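Local structure of beta-lactamase (Francisella tularensis subsp. tularensis, 3P09) at residues 163-171 against 230-238; 38-46 against 178-186. The protein probably hydrolyses beta-lactam antibiotics to substituted beta-amino acids, as a class A serine beta-lactamase. All blocks are in the same frame, centred on the assembly; numbering follows the deposited sequence.

How the contacts relate
Both contacts reach the five-stranded antiparallel sheet, but at different strands: contact 1 leaves the end of edge strand 225-232, while contact 2 covers strand 38-44, with strands 239-246 and 253-260 lying between the two. Their centres are 18 Å apart and their nearest atoms about 7 Å, so they do not touch. Along the chain the segments alternate, 38-46, 163-171, 178-186, then 230-238; the loop of contact 1 leads through strand 175-176 directly into the helix of contact 2. One contact therefore ties that loop to the rim of the probable active site, and the other seats the following helix on the sheet.

Contact 1: residues 163-171 against 230-238; sequences EINYTQPHS and TGTCGQYAA. With SO4 (sulfate ion), chain F.
With chi1 at 54°, Q235 places CG between its own backbone N and carbonyl carbon, and a nearly extended chi2 (162°) then carries the amide up to N165 and T167. Y236, at chi1 -64°, holds its ring beside its backbone N, directed toward T167 and P169. Q235 NE2 and T167 N, 3.0 Å apart, are both donors, and the angle from NE2 to N165 O is poor. A water does the joining instead. It accepts from Q235 NE2 at 2.7 Å, donates to N165 O at 2.8 Å and bonds to T167 OG1 at 2.7 Å, lying in the plane of the Y236 ring at its edge. A second water, also in that plane, donates to Q168 OE1 at 2.6 Å and bonds to Y236 OH at 2.6 Å. The phenol end of Y236 crosses P169 at about a right angle, with OH 3.5 Å from CD. On the other flank C233 SG sits 3.4 Å from N165 O; its disulfide to C63 holds the chain just after strand 225-232, before the type I' turn Q235-A238, and an equivalent link is known in class A carbapenemases such as KPC and NMC-A. N165 with E161, weakly hydrogen-bonded through ND2 and OE1, fits the ExxxN signature of the class A omega loop, where these residues hold the deacylating water in relatives. Further back on strand 225-232, T230 OG1 and T232 OG1 bind a sulfate, with S125 OG as another partner; T230 and G231 belong to a probable KTG motif. This ion, probably from the crystallisation liquor, sits where a beta-lactam carboxylate would be expected. The polar coupling of omega loop to turn thus runs through two waters, while C233 meets the loop non-covalently.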
loop_
_atom_site.group_PDB
_atom_site.type_symbol
_atom_site.label_atom_id
_atom_site.label_comp_id
_atom_site.label_asym_id
_atom_site.label_seq_id
_atom_site.Cartn_x
_atom_site.Cartn_y
_atom_site.Cartn_z
ATOM N N GLU A 163 -4.100 15.436 -2.222
ATOM C CA GLU A 163 -4.480 15.497 -3.640
ATOM C C GLU A 163 -4.360 14.138 -4.349
ATOM O O GLU A 163 -5.106 13.863 -5.280
ATOM C CB GLU A 163 -3.674 16.570 -4.388
ATOM C CG GLU A 163 -4.075 16.704 -5.855
ATOM C CD GLU A 163 -3.409 17.867 -6.570
ATOM O OE1 GLU A 163 -2.383 18.380 -6.071
ATOM O OE2 GLU A 163 -3.918 18.267 -7.645
ATOM N N ILE A 164 -3.429 13.299 -3.898
ATOM C CA ILE A 164 -3.247 11.953 -4.455
ATOM C C ILE A 164 -4.558 11.168 -4.470
ATOM O O ILE A 164 -4.734 10.245 -5.263
ATOM C CB ILE A 164 -2.176 11.145 -3.661
ATOM C CG1 ILE A 164 -1.987 9.731 -4.227
ATOM C CG2 ILE A 164 -2.584 10.994 -2.187
ATOM C CD1 ILE A 164 -1.253 9.646 -5.503
ATOM N N ASN A 165 -5.481 11.531 -3.589
ATOM C CA ASN A 165 -6.727 10.782 -3.449
ATOM C C ASN A 165 -7.763 11.042 -4.541
ATOM O O ASN A 165 -8.755 10.316 -4.650
ATOM C CB ASN A 165 -7.354 11.064 -2.082
ATOM C CG ASN A 165 -6.534 10.493 -0.954
ATOM O OD1 ASN A 165 -6.167 9.328 -0.984
ATOM N ND2 ASN A 165 -6.219 11.315 0.025
ATOM N N TYR A 166 -7.542 12.078 -5.339
ATOM C CA TYR A 166 -8.541 12.500 -6.317
ATOM C C TYR A 166 -8.203 11.986 -7.693
ATOM O O TYR A 166 -7.122 12.242 -8.222
ATOM C CB TYR A 166 -8.640 14.014 -6.364
ATOM C CG TYR A 166 -8.571 14.637 -4.996
ATOM C CD1 TYR A 166 -9.215 14.051 -3.915
ATOM C CD2 TYR A 166 -7.847 15.805 -4.781
ATOM C CE1 TYR A 166 -9.138 14.608 -2.647
ATOM C CE2 TYR A 166 -7.775 16.379 -3.524
ATOM C CZ TYR A 166 -8.422 15.774 -2.464
ATOM O OH TYR A 166 -8.343 16.349 -1.219
ATOM N N THR A 167 -9.127 11.230 -8.265
ATOM C CA THR A 167 -8.895 10.662 -9.576
ATOM C C THR A 167 -10.087 10.977 -10.453
ATOM O O THR A 167 -11.067 11.581 -10.009
ATOM C CB THR A 167 -8.726 9.114 -9.506
ATOM O OG1 THR A 167 -9.874 8.521 -8.877
ATOM C CG2 THR A 167 -7.480 8.739 -8.708
ATOM N N GLN A 168 -10.002 10.564 -11.709
ATOM C CA GLN A 168 -11.151 10.614 -12.597
ATOM C C GLN A 168 -11.284 9.238 -13.222
ATOM O O GLN A 168 -10.276 8.561 -13.447
ATOM C CB GLN A 168 -10.964 11.689 -13.665
ATOM C CG GLN A 168 -10.664 13.073 -13.099
ATOM C CD GLN A 168 -11.844 13.683 -12.357
ATOM O OE1 GLN A 168 -12.973 13.202 -12.461
ATOM N NE2 GLN A 168 -11.585 14.749 -11.604
ATOM N N PRO A 169 -12.523 8.814 -13.496
ATOM C CA PRO A 169 -12.802 7.455 -13.970
ATOM C C PRO A 169 -11.948 7.015 -15.164
ATOM O O PRO A 169 -11.513 5.875 -15.184
ATOM C CB PRO A 169 -14.280 7.525 -14.364
ATOM C CG PRO A 169 -14.846 8.606 -13.502
ATOM C CD PRO A 169 -13.751 9.622 -13.372
ATOM N N HIS A 170 -11.693 7.895 -16.129
ATOM C CA HIS A 170 -11.012 7.462 -17.351
ATOM C C HIS A 170 -9.553 7.877 -17.437
ATOM O O HIS A 170 -8.912 7.689 -18.462
ATOM C CB HIS A 170 -11.781 7.939 -18.571
ATOM C CG HIS A 170 -13.158 7.370 -18.648
ATOM N ND1 HIS A 170 -13.428 6.048 -18.364
ATOM C CD2 HIS A 170 -14.349 7.944 -18.940
ATOM C CE1 HIS A 170 -14.723 5.828 -18.495
ATOM N NE2 HIS A 170 -15.305 6.963 -18.843
ATOM N N SER A 171 -9.028 8.429 -16.354
ATOM C CA SER A 171 -7.623 8.811 -16.314
ATOM C C SER A 171 -6.843 7.877 -15.394
ATOM O O SER A 171 -7.317 7.506 -14.313
ATOM C CB SER A 171 -7.485 10.248 -15.814
ATOM O OG SER A 171 -6.126 10.570 -15.584
ATOM N N THR A 230 -2.786 -0.151 3.660
ATOM C CA THR A 230 -4.126 0.099 3.148
ATOM C C THR A 230 -4.195 1.391 2.341
ATOM O O THR A 230 -3.235 2.166 2.281
ATOM C CB THR A 230 -5.151 0.174 4.299
ATOM O OG1 THR A 230 -4.752 1.205 5.214
ATOM C CG2 THR A 230 -5.204 -1.148 5.037
ATOM N N GLY A 231 -5.338 1.605 1.702
ATOM C CA GLY A 231 -5.586 2.858 1.021
ATOM C C GLY A 231 -7.079 3.084 0.991
ATOM O O GLY A 231 -7.851 2.161 0.729
ATOM N N THR A 232 -7.489 4.317 1.259
ATOM C CA THR A 232 -8.897 4.661 1.273
ATOM C C THR A 232 -9.056 6.090 0.740
ATOM O O THR A 232 -8.779 7.045 1.463
ATOM C CB THR A 232 -9.449 4.576 2.716
ATOM O OG1 THR A 232 -8.958 3.386 3.353
ATOM C CG2 THR A 232 -10.949 4.538 2.694
ATOM N N CYS A 233 -9.475 6.248 -0.518
ATOM C CA CYS A 233 -9.528 7.591 -1.115
ATOM C C CYS A 233 -10.589 8.510 -0.510
ATOM O O CYS A 233 -10.393 9.735 -0.431
ATOM C CB CYS A 233 -9.709 7.532 -2.648
ATOM S SG CYS A 233 -8.172 7.139 -3.524
ATOM N N GLY A 234 -11.720 7.925 -0.129
ATOM C CA GLY A 234 -12.872 8.697 0.297
ATOM C C GLY A 234 -13.721 9.137 -0.880
ATOM O O GLY A 234 -14.607 9.985 -0.742
ATOM N N GLN A 235 -13.441 8.573 -2.050
ATOM C CA GLN A 235 -14.318 8.745 -3.198
ATOM C C GLN A 235 -14.236 7.510 -4.085
ATOM O O GLN A 235 -13.300 6.723 -3.962
ATOM C CB GLN A 235 -13.955 10.003 -3.981
ATOM C CG GLN A 235 -12.505 10.080 -4.399
ATOM C CD GLN A 235 -12.278 11.077 -5.525
ATOM O OE1 GLN A 235 -12.849 12.170 -5.534
ATOM N NE2 GLN A 235 -11.443 10.693 -6.491
ATOM N N TYR A 236 -15.221 7.355 -4.967
ATOM C CA TYR A 236 -15.329 6.193 -5.855
ATOM C C TYR A 236 -15.191 4.877 -5.095
ATOM O O TYR A 236 -14.632 3.901 -5.616
ATOM C CB TYR A 236 -14.313 6.274 -7.000
ATOM C CG TYR A 236 -14.551 7.447 -7.915
ATOM C CD1 TYR A 236 -15.667 7.493 -8.750
ATOM C CD2 TYR A 236 -13.664 8.518 -7.944
ATOM C CE1 TYR A 236 -15.891 8.577 -9.589
ATOM C CE2 TYR A 236 -13.880 9.604 -8.779
ATOM C CZ TYR A 236 -14.990 9.630 -9.596
ATOM O OH TYR A 236 -15.191 10.712 -10.426
ATOM N N ALA A 237 -15.707 4.865 -3.869
ATOM C CA ALA A 237 -15.652 3.694 -2.993
ATOM C C ALA A 237 -14.257 3.069 -2.926
ATOM O O ALA A 237 -14.122 1.900 -2.574
ATOM C CB ALA A 237 -16.680 2.652 -3.445
ATOM N N ALA A 238 -13.217 3.840 -3.246
ATOM C CA ALA A 238 -11.880 3.254 -3.406
ATOM C C ALA A 238 -11.355 2.729 -2.085
ATOM O O ALA A 238 -11.147 3.489 -1.133
ATOM C CB ALA A 238 -10.894 4.263 -4.022
HETATM S S SO4 F . -5.914 4.677 4.727
HETATM O O1 SO4 F . -7.212 4.188 5.140
HETATM O O2 SO4 F . -6.056 5.626 3.628
HETATM O O3 SO4 F . -5.308 5.336 5.861
HETATM O O4 SO4 F . -5.101 3.563 4.276
HETATM O O HOH W 1 -10.069 8.396 -6.195
HETATM O O HOH W 2 -13.952 13.022 -10.039
#

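Contact 2: residues 38-46 against 178-186; sequences KIGIYTLNT and PKAITKDIY. With SO4 (sulfate ion), chain D; SO4 (sulfate ion), chain G.
P178 O, 3.6 Å from Y42 CB on the strand, is gripped twice from within its helix: T182 N reaches it at 3.1 Å and T182 OG1 at 2.8 Å, from opposite faces of the carbonyl plane. The T182 hydroxyl gets there because chi1 (-61°) sets OG1 beside its own backbone N, leaving CG2 at the edge of the Y42 ring, in its plane. One face of that ring takes the K179 aliphatic chain, a CH-pi contact with CG 3.9 Å from the centroid and 16° off the normal. At the ring's far end Y42 OH lies a doubtfully short 2.5 Å from O3 of a sulfate, probably a crystallisation component. In the alpha/beta part of the class A fold, the 178-186 part of the helix runs at 34° to strand 38-44, the axes approaching to 7.4 Å, and I181 and I185 on its other side meet F68 of helix 66-80 and V242 of the sheet. The close approach at the first turn uses the missing side chain of G40, whose CA sits 3.5 Å from P178 CG. Farther along, L44 CD1 enters between K183 CA and Y186 CB, 3.7 Å from each.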
loop_
_atom_site.group_PDB
_atom_site.type_symbol
_atom_site.label_atom_id
_atom_site.label_comp_id
_atom_site.label_asym_id
_atom_site.label_seq_id
_atom_site.Cartn_x
_atom_site.Cartn_y
_atom_site.Cartn_z
ATOM N N LYS A 38 -15.650 -2.557 -9.375
ATOM C CA LYS A 38 -14.652 -3.491 -9.879
ATOM C C LYS A 38 -13.712 -3.900 -8.759
ATOM O O LYS A 38 -13.290 -3.064 -7.956
ATOM C CB LYS A 38 -13.850 -2.839 -11.006
ATOM C CG LYS A 38 -14.656 -2.602 -12.276
ATOM C CD LYS A 38 -14.454 -3.728 -13.273
ATOM C CE LYS A 38 -15.496 -3.671 -14.372
ATOM N NZ LYS A 38 -15.528 -4.935 -15.159
ATOM N N ILE A 39 -13.388 -5.187 -8.702
ATOM C CA ILE A 39 -12.394 -5.652 -7.752
ATOM C C ILE A 39 -11.182 -6.168 -8.527
ATOM O O ILE A 39 -11.327 -6.788 -9.580
ATOM C CB ILE A 39 -12.956 -6.744 -6.839
ATOM C CG1 ILE A 39 -11.991 -7.013 -5.680
ATOM C CG2 ILE A 39 -13.210 -8.015 -7.635
ATOM C CD1 ILE A 39 -12.591 -6.821 -4.327
ATOM N N GLY A 40 -9.988 -5.880 -8.024
ATOM C CA GLY A 40 -8.765 -6.274 -8.702
ATOM C C GLY A 40 -7.906 -7.050 -7.727
ATOM O O GLY A 40 -7.747 -6.641 -6.577
ATOM N N ILE A 41 -7.359 -8.168 -8.190
ATOM C CA ILE A 41 -6.676 -9.127 -7.335
ATOM C C ILE A 41 -5.381 -9.591 -8.005
ATOM O O ILE A 41 -5.369 -9.911 -9.196
ATOM C CB ILE A 41 -7.542 -10.410 -7.136
ATOM C CG1 ILE A 41 -8.932 -10.090 -6.566
ATOM C CG2 ILE A 41 -6.804 -11.442 -6.290
ATOM C CD1 ILE A 41 -8.925 -9.302 -5.308
ATOM N N TYR A 42 -4.289 -9.633 -7.256
ATOM C CA TYR A 42 -3.095 -10.285 -7.765
ATOM C C TYR A 42 -2.338 -10.934 -6.629
ATOM O O TYR A 42 -2.200 -10.346 -5.554
ATOM C CB TYR A 42 -2.193 -9.293 -8.498
ATOM C CG TYR A 42 -1.175 -9.970 -9.409
ATOM C CD1 TYR A 42 0.157 -10.061 -9.045
ATOM C CD2 TYR A 42 -1.560 -10.516 -10.631
ATOM C CE1 TYR A 42 1.079 -10.667 -9.869
ATOM C CE2 TYR A 42 -0.641 -11.127 -11.460
ATOM C CZ TYR A 42 0.676 -11.202 -11.068
ATOM O OH TYR A 42 1.606 -11.807 -11.875
ATOM N N THR A 43 -1.854 -12.152 -6.853
ATOM C CA THR A 43 -0.983 -12.793 -5.867
ATOM C C THR A 43 0.355 -13.105 -6.505
ATOM O O THR A 43 0.433 -13.360 -7.710
ATOM C CB THR A 43 -1.543 -14.113 -5.380
ATOM O OG1 THR A 43 -1.557 -15.038 -6.477
ATOM C CG2 THR A 43 -2.935 -13.932 -4.851
ATOM N N LEU A 44 1.412 -13.102 -5.704
ATOM C CA LEU A 44 2.734 -13.365 -6.235
ATOM C C LEU A 44 3.432 -14.357 -5.330
ATOM O O LEU A 44 3.578 -14.108 -4.136
ATOM C CB LEU A 44 3.544 -12.078 -6.300
ATOM C CG LEU A 44 4.095 -11.651 -7.649
ATOM C CD1 LEU A 44 5.211 -10.669 -7.412
ATOM C CD2 LEU A 44 4.596 -12.845 -8.418
ATOM N N ASN A 45 3.855 -15.477 -5.911
ATOM C CA ASN A 45 4.595 -16.512 -5.196
ATOM C C ASN A 45 6.101 -16.409 -5.412
ATOM O O ASN A 45 6.577 -15.690 -6.292
ATOM C CB ASN A 45 4.109 -17.903 -5.613
ATOM C CG ASN A 45 3.127 -18.498 -4.623
ATOM O OD1 ASN A 45 1.911 -18.364 -4.772
ATOM N ND2 ASN A 45 3.655 -19.163 -3.602
ATOM N N THR A 46 6.849 -17.156 -4.614
ATOM C CA THR A 46 8.300 -17.061 -4.626
ATOM C C THR A 46 8.929 -17.739 -5.847
ATOM O O THR A 46 8.889 -18.958 -5.987
ATOM C CB THR A 46 8.891 -17.634 -3.325
ATOM O OG1 THR A 46 8.457 -18.989 -3.162
ATOM C CG2 THR A 46 8.424 -16.801 -2.118
ATOM N N PRO A 178 -3.532 -3.949 -9.900
ATOM C CA PRO A 178 -3.222 -4.976 -8.900
ATOM C C PRO A 178 -1.877 -5.659 -9.185
ATOM O O PRO A 178 -1.106 -5.918 -8.273
ATOM C CB PRO A 178 -4.384 -5.960 -9.034
ATOM C CG PRO A 178 -5.553 -5.111 -9.537
ATOM C CD PRO A 178 -4.882 -4.118 -10.481
ATOM N N LYS A 179 -1.581 -5.917 -10.450
ATOM C CA LYS A 179 -0.338 -6.600 -10.790
ATOM C C LYS A 179 0.876 -5.755 -10.407
ATOM O O LYS A 179 1.796 -6.229 -9.741
ATOM C CB LYS A 179 -0.325 -6.944 -12.293
ATOM C CG LYS A 179 0.834 -7.814 -12.747
ATOM C CD LYS A 179 0.710 -8.138 -14.235
ATOM C CE LYS A 179 1.901 -8.960 -14.717
ATOM N NZ LYS A 179 1.833 -9.286 -16.172
ATOM N N ALA A 180 0.868 -4.486 -10.807
ATOM C CA ALA A 180 2.028 -3.634 -10.608
ATOM C C ALA A 180 2.311 -3.418 -9.126
ATOM O O ALA A 180 3.458 -3.526 -8.675
ATOM C CB ALA A 180 1.852 -2.283 -11.335
ATOM N N ILE A 181 1.265 -3.102 -8.374
ATOM C CA ILE A 181 1.442 -2.732 -6.977
ATOM C C ILE A 181 1.829 -3.949 -6.143
ATOM O O ILE A 181 2.557 -3.820 -5.173
ATOM C CB ILE A 181 0.193 -2.061 -6.389
ATOM C CG1 ILE A 181 0.571 -1.274 -5.132
ATOM C CG2 ILE A 181 -0.907 -3.099 -6.108
ATOM C CD1 ILE A 181 1.492 -0.098 -5.443
ATOM N N THR A 182 1.383 -5.133 -6.557
ATOM C CA THR A 182 1.676 -6.367 -5.828
ATOM C C THR A 182 3.094 -6.855 -6.131
ATOM O O THR A 182 3.811 -7.277 -5.233
ATOM C CB THR A 182 0.632 -7.483 -6.148
ATOM O OG1 THR A 182 -0.665 -7.044 -5.747
ATOM C CG2 THR A 182 0.938 -8.779 -5.398
ATOM N N LYS A 183 3.497 -6.812 -7.397
ATOM C CA LYS A 183 4.899 -7.044 -7.740
ATOM C C LYS A 183 5.807 -6.070 -6.962
ATOM O O LYS A 183 6.891 -6.440 -6.509
ATOM C CB LYS A 183 5.124 -6.922 -9.256
ATOM C CG LYS A 183 4.513 -8.081 -10.065
ATOM C CD LYS A 183 5.045 -8.154 -11.504
ATOM C CE LYS A 183 5.066 -6.802 -12.158
ATOM N NZ LYS A 183 5.870 -6.797 -13.424
ATOM N N ASP A 184 5.355 -4.831 -6.788
ATOM C CA ASP A 184 6.157 -3.829 -6.072
ATOM C C ASP A 184 6.421 -4.207 -4.619
ATOM O O ASP A 184 7.547 -4.119 -4.144
ATOM C CB ASP A 184 5.472 -2.463 -6.075
ATOM C CG ASP A 184 5.527 -1.783 -7.427
ATOM O OD1 ASP A 184 6.323 -2.220 -8.294
ATOM O OD2 ASP A 184 4.776 -0.801 -7.613
ATOM N N ILE A 185 5.372 -4.591 -3.903
ATOM C CA ILE A 185 5.547 -4.880 -2.481
ATOM C C ILE A 185 6.393 -6.139 -2.317
ATOM O O ILE A 185 7.203 -6.235 -1.401
ATOM C CB ILE A 185 4.189 -4.997 -1.733
ATOM C CG1 ILE A 185 4.391 -4.773 -0.227
ATOM C CG2 ILE A 185 3.525 -6.340 -1.998
ATOM C CD1 ILE A 185 3.075 -4.612 0.548
ATOM N N TYR A 186 6.228 -7.095 -3.223
ATOM C CA TYR A 186 7.013 -8.335 -3.157
ATOM C C TYR A 186 8.479 -8.034 -3.428
ATOM O O TYR A 186 9.373 -8.532 -2.741
ATOM C CB TYR A 186 6.518 -9.343 -4.198
ATOM C CG TYR A 186 7.175 -10.700 -4.065
ATOM C CD1 TYR A 186 8.344 -11.003 -4.754
ATOM C CD2 TYR A 186 6.636 -11.670 -3.228
ATOM C CE1 TYR A 186 8.953 -12.255 -4.624
ATOM C CE2 TYR A 186 7.237 -12.910 -3.084
ATOM C CZ TYR A 186 8.391 -13.198 -3.786
ATOM O OH TYR A 186 8.975 -14.435 -3.639
HETATM S S SO4 D . 0.603 -13.488 -14.746
HETATM O O1 SO4 D . 0.210 -14.514 -13.783
HETATM O O2 SO4 D . -0.326 -13.493 -15.874
HETATM O O3 SO4 D . 0.577 -12.172 -14.120
HETATM O O4 SO4 D . 1.952 -13.768 -15.230
HETATM S S SO4 G . -16.691 -6.517 -18.467
HETATM O O1 SO4 G . -17.219 -6.807 -17.134
HETATM O O2 SO4 G . -17.764 -6.616 -19.454
HETATM O O3 SO4 G . -16.140 -5.164 -18.488
HETATM O O4 SO4 G . -15.645 -7.484 -18.801
#